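Local coordinates for protein putative metal-dependent phosphoesterase (PDB 3O0F) that is a metal-dependent phosphoesterase that binds adenosine monophosphate beside two iron ions and a zinc ion, and may act as a 5'-3' exonuclease on nucleic acids, at residues Phe23-Glu28 and Ala48-Thr53. Residues are numbered along the deposited sequence; the frame is centred on the assembly and turned at random.
Sequences FSDGTE and ADHDTT. With ZN (zinc ion), chain C; AMP (adenosine monophosphate), chain B.
Asp25 and His50 meet through a shared zinc ion, a clear example of two loops joined by a metal. Asp25 CB lies 4.1 Å from the zinc, too far to bind it; the side chain turns at CG, set between the backbone N and carbonyl carbon (chi1 59°), which carries the carboxylate to the metal. Its carboxylate then grips zinc with both oxygens, OD1 at 2.3 Å and OD2 at 2.2 Å. Asp25 OD1 also lies at the edge of the His50 ring, 3.1 Å from CD2, the carboxylate and ring planes being 78° apart. His50 NE2 binds zinc at 2.1 Å, and His263 adds a further ligand. Both loops follow parallel strands, 15-19 and 44-47, of the PHP domain, whose metal centre they help build; Asp25 OD2 lies 3.4 Å from C8 of the bound adenosine monophosphate. Behind the metal, Ser24 OG donates to Asp49 OD1 at 2.7 Å, on the anti side and 26° out of the carboxylate plane, and accepts a weak bond from His50 N. Asp49 OD1 also takes the Thr21 N-H, so an alanine here would probably leave the Ser24 hydroxyl free to turn and that N-H without its mate. Asp49 OD2 rests 3.7 Å from Phe23 CB.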
ATOM      1  N   PHE A  23       8.308  -7.833  -2.104  1.00 12.83           N
ATOM      2  CA  PHE A  23       7.563  -7.852  -3.385  1.00 13.40           C
ATOM      3  C   PHE A  23       7.115  -6.455  -3.831  1.00 14.30           C
ATOM      4  O   PHE A  23       6.683  -6.269  -4.983  1.00 17.27           O
ATOM      5  CB  PHE A  23       6.429  -8.849  -3.367  1.00 14.85           C
ATOM      6  CG  PHE A  23       6.894 -10.252  -3.341  1.00 11.77           C
ATOM      7  CD1 PHE A  23       7.224 -10.913  -4.522  1.00 16.84           C
ATOM      8  CD2 PHE A  23       7.039 -10.924  -2.132  1.00 17.98           C
ATOM      9  CE1 PHE A  23       7.731 -12.209  -4.479  1.00 20.86           C
ATOM     10  CE2 PHE A  23       7.518 -12.215  -2.094  1.00 17.54           C
ATOM     11  CZ  PHE A  23       7.856 -12.852  -3.282  1.00 22.98           C
ATOM     12  N   SER A  24       7.261  -5.459  -2.960  1.00 11.20           N
ATOM     13  CA  SER A  24       7.273  -4.055  -3.425  1.00 12.13           C
ATOM     14  C   SER A  24       8.399  -3.261  -2.758  1.00 14.57           C
ATOM     15  O   SER A  24       9.569  -3.435  -3.126  1.00 17.00           O
ATOM     16  CB  SER A  24       5.889  -3.371  -3.295  1.00 12.45           C
ATOM     17  OG  SER A  24       5.353  -3.398  -1.991  1.00 12.42           O
ATOM     18  N   ASP A  25       8.063  -2.407  -1.783  1.00 13.18           N
ATOM     19  CA  ASP A  25       9.037  -1.522  -1.181  1.00 12.06           C
ATOM     20  C   ASP A  25       9.388  -1.777   0.294  1.00 13.18           C
ATOM     21  O   ASP A  25      10.025  -0.937   0.927  1.00 12.66           O
ATOM     22  CB  ASP A  25       8.666  -0.055  -1.425  1.00 14.14           C
ATOM     23  CG  ASP A  25       7.305   0.347  -0.870  1.00 11.74           C
ATOM     24  OD1 ASP A  25       6.494  -0.519  -0.415  1.00 17.55           O
ATOM     25  OD2 ASP A  25       7.031   1.597  -0.887  1.00 15.88           O
ATOM     26  N   GLY A  26       8.936  -2.913   0.843  1.00 14.43           N
ATOM     27  CA  GLY A  26       9.306  -3.317   2.181  1.00 14.06           C
ATOM     28  C   GLY A  26      10.683  -3.985   2.091  1.00 15.15           C
ATOM     29  O   GLY A  26      11.188  -4.212   1.010  1.00 15.73           O
ATOM     30  N   THR A  27      11.306  -4.234   3.236  1.00 17.75           N
ATOM     31  CA  THR A  27      12.656  -4.803   3.290  1.00 15.29           C
ATOM     32  C   THR A  27      12.653  -6.289   3.690  1.00 18.15           C
ATOM     33  O   THR A  27      13.698  -6.972   3.622  1.00 16.75           O
ATOM     34  CB  THR A  27      13.595  -3.988   4.220  1.00 17.77           C
ATOM     35  OG1 THR A  27      13.166  -4.084   5.579  1.00 17.76           O
ATOM     36  CG2 THR A  27      13.661  -2.530   3.795  1.00 17.71           C
ATOM     37  N   GLU A  28      11.472  -6.815   4.028  1.00 14.64           N
ATOM     38  CA  GLU A  28      11.370  -8.117   4.612  1.00 15.23           C
ATOM     39  C   GLU A  28      10.504  -9.042   3.804  1.00 13.43           C
ATOM     40  O   GLU A  28       9.679  -8.593   3.035  1.00 12.65           O
ATOM     41  CB  GLU A  28      10.772  -8.001   6.003  1.00 16.30           C
ATOM     42  CG  GLU A  28      11.510  -7.064   6.920  1.00 16.97           C
ATOM     43  CD  GLU A  28      13.023  -7.360   7.035  1.00 25.60           C
ATOM     44  OE1 GLU A  28      13.420  -8.545   7.218  1.00 21.83           O
ATOM     45  OE2 GLU A  28      13.790  -6.387   6.937  1.00 23.88           O
ATOM     46  N   ALA A  48      -0.035  -6.290   1.709  1.00 11.63           N
ATOM     47  CA  ALA A  48      -0.682  -5.229   0.893  1.00 15.05           C
ATOM     48  C   ALA A  48       0.329  -4.559   0.002  1.00 11.31           C
ATOM     49  O   ALA A  48       0.375  -3.330  -0.082  1.00 11.50           O
ATOM     50  CB  ALA A  48      -1.362  -4.178   1.797  1.00 11.84           C
ATOM     51  N   ASP A  49       1.170  -5.346  -0.659  1.00 11.18           N
ATOM     52  CA  ASP A  49       2.148  -4.743  -1.551  1.00 11.94           C
ATOM     53  C   ASP A  49       1.542  -3.918  -2.706  1.00 14.72           C
ATOM     54  O   ASP A  49       0.410  -4.157  -3.128  1.00 13.51           O
ATOM     55  CB  ASP A  49       3.081  -5.818  -2.123  1.00 16.26           C
ATOM     56  CG  ASP A  49       4.043  -6.359  -1.076  1.00 17.33           C
ATOM     57  OD1 ASP A  49       4.789  -5.526  -0.504  1.00 19.38           O
ATOM     58  OD2 ASP A  49       4.037  -7.588  -0.840  1.00 13.34           O
ATOM     59  N   HIS A  50       2.329  -2.969  -3.212  1.00 14.16           N
ATOM     60  CA  HIS A  50       1.913  -2.050  -4.280  1.00 14.92           C
ATOM     61  C   HIS A  50       1.688  -2.803  -5.593  1.00 16.22           C
ATOM     62  O   HIS A  50       2.577  -3.506  -6.047  1.00 12.48           O
ATOM     63  CB  HIS A  50       3.005  -1.009  -4.514  1.00 16.33           C
ATOM     64  CG  HIS A  50       3.231  -0.117  -3.351  1.00 14.92           C
ATOM     65  ND1 HIS A  50       2.428   0.973  -3.096  1.00 11.71           N
ATOM     66  CD2 HIS A  50       4.163  -0.145  -2.366  1.00  6.71           C
ATOM     67  CE1 HIS A  50       2.843   1.566  -1.994  1.00 14.05           C
ATOM     68  NE2 HIS A  50       3.904   0.925  -1.551  1.00 14.55           N
ATOM     69  N   ASP A  51       0.484  -2.679  -6.154  1.00 16.95           N
ATOM     70  CA  ASP A  51       0.157  -3.096  -7.544  1.00 17.64           C
ATOM     71  C   ASP A  51       0.532  -4.554  -7.918  1.00 17.77           C
ATOM     72  O   ASP A  51       1.026  -4.818  -9.007  1.00 18.59           O
ATOM     73  CB  ASP A  51       0.785  -2.088  -8.506  1.00 18.44           C
ATOM     74  CG  ASP A  51       0.402  -0.664  -8.163  1.00 22.24           C
ATOM     75  OD1 ASP A  51      -0.818  -0.395  -8.130  1.00 15.85           O
ATOM     76  OD2 ASP A  51       1.295   0.187  -7.911  1.00 21.61           O
ATOM     77  N   THR A  52       0.333  -5.475  -6.974  1.00 15.08           N
ATOM     78  CA  THR A  52       0.755  -6.860  -7.144  1.00 18.18           C
ATOM     79  C   THR A  52       0.080  -7.814  -6.154  1.00 17.09           C
ATOM     80  O   THR A  52      -0.337  -7.417  -5.048  1.00 16.46           O
ATOM     81  CB  THR A  52       2.300  -7.000  -6.970  1.00 17.28           C
ATOM     82  OG1 THR A  52       2.734  -8.299  -7.413  1.00 16.50           O
ATOM     83  CG2 THR A  52       2.726  -6.762  -5.480  1.00 14.73           C
ATOM     84  N   THR A  53       0.036  -9.089  -6.554  1.00 16.96           N
ATOM     85  CA  THR A  53      -0.261 -10.215  -5.644  1.00 15.93           C
ATOM     86  C   THR A  53       0.915 -11.180  -5.567  1.00 15.54           C
ATOM     87  O   THR A  53       0.760 -12.331  -5.150  1.00 16.37           O
ATOM     88  CB  THR A  53      -1.488 -11.007  -6.164  1.00 17.33           C
ATOM     89  OG1 THR A  53      -1.191 -11.513  -7.482  1.00 18.53           O
ATOM     90  CG2 THR A  53      -2.685 -10.097  -6.234  1.00 14.48           C
TER
HETATM   91 ZN    ZN C 302       5.086   1.248   0.182  1.00 25.31          ZN
HETATM   92  P   AMP B 301       6.276   6.066  -6.075  1.00 24.64           P
HETATM   93  O1P AMP B 301       4.940   5.421  -6.015  1.00 19.33           O
HETATM   94  O2P AMP B 301       7.204   5.226  -6.915  1.00 21.47           O
HETATM   95  O3P AMP B 301       6.259   7.548  -6.454  1.00 24.68           O
HETATM   96  O5' AMP B 301       6.875   6.000  -4.587  1.00 23.07           O
HETATM   97  C5' AMP B 301       6.285   6.752  -3.556  1.00 30.01           C
HETATM   98  C4' AMP B 301       6.078   5.817  -2.404  1.00 33.63           C
HETATM   99  O4' AMP B 301       7.305   5.561  -1.668  1.00 33.11           O
HETATM  100  C3' AMP B 301       5.064   6.391  -1.420  1.00 34.80           C
HETATM  101  O3' AMP B 301       3.850   5.662  -1.541  1.00 30.94           O
HETATM  102  C2' AMP B 301       5.766   6.035  -0.121  1.00 41.02           C
HETATM  103  O2' AMP B 301       5.232   6.283   1.180  1.00 45.31           O
HETATM  104  C1' AMP B 301       6.880   5.039  -0.410  1.00 27.50           C
HETATM  105  N9  AMP B 301       7.933   5.028   0.622  1.00 31.89           N
HETATM  106  C8  AMP B 301       8.538   3.927   1.074  1.00 29.98           C
HETATM  107  N7  AMP B 301       9.460   4.249   2.006  1.00 24.62           N
HETATM  108  C5  AMP B 301       9.449   5.583   2.158  1.00 25.10           C
HETATM  109  C6  AMP B 301      10.168   6.568   2.983  1.00 24.00           C
HETATM  110  N6  AMP B 301      11.131   6.185   3.884  1.00 27.19           N
HETATM  111  N1  AMP B 301       9.850   7.865   2.798  1.00 28.19           N
HETATM  112  C2  AMP B 301       8.920   8.289   1.925  1.00 24.76           C
HETATM  113  N3  AMP B 301       8.223   7.445   1.151  1.00 26.14           N
HETATM  114  C4  AMP B 301       8.435   6.103   1.232  1.00 31.79           C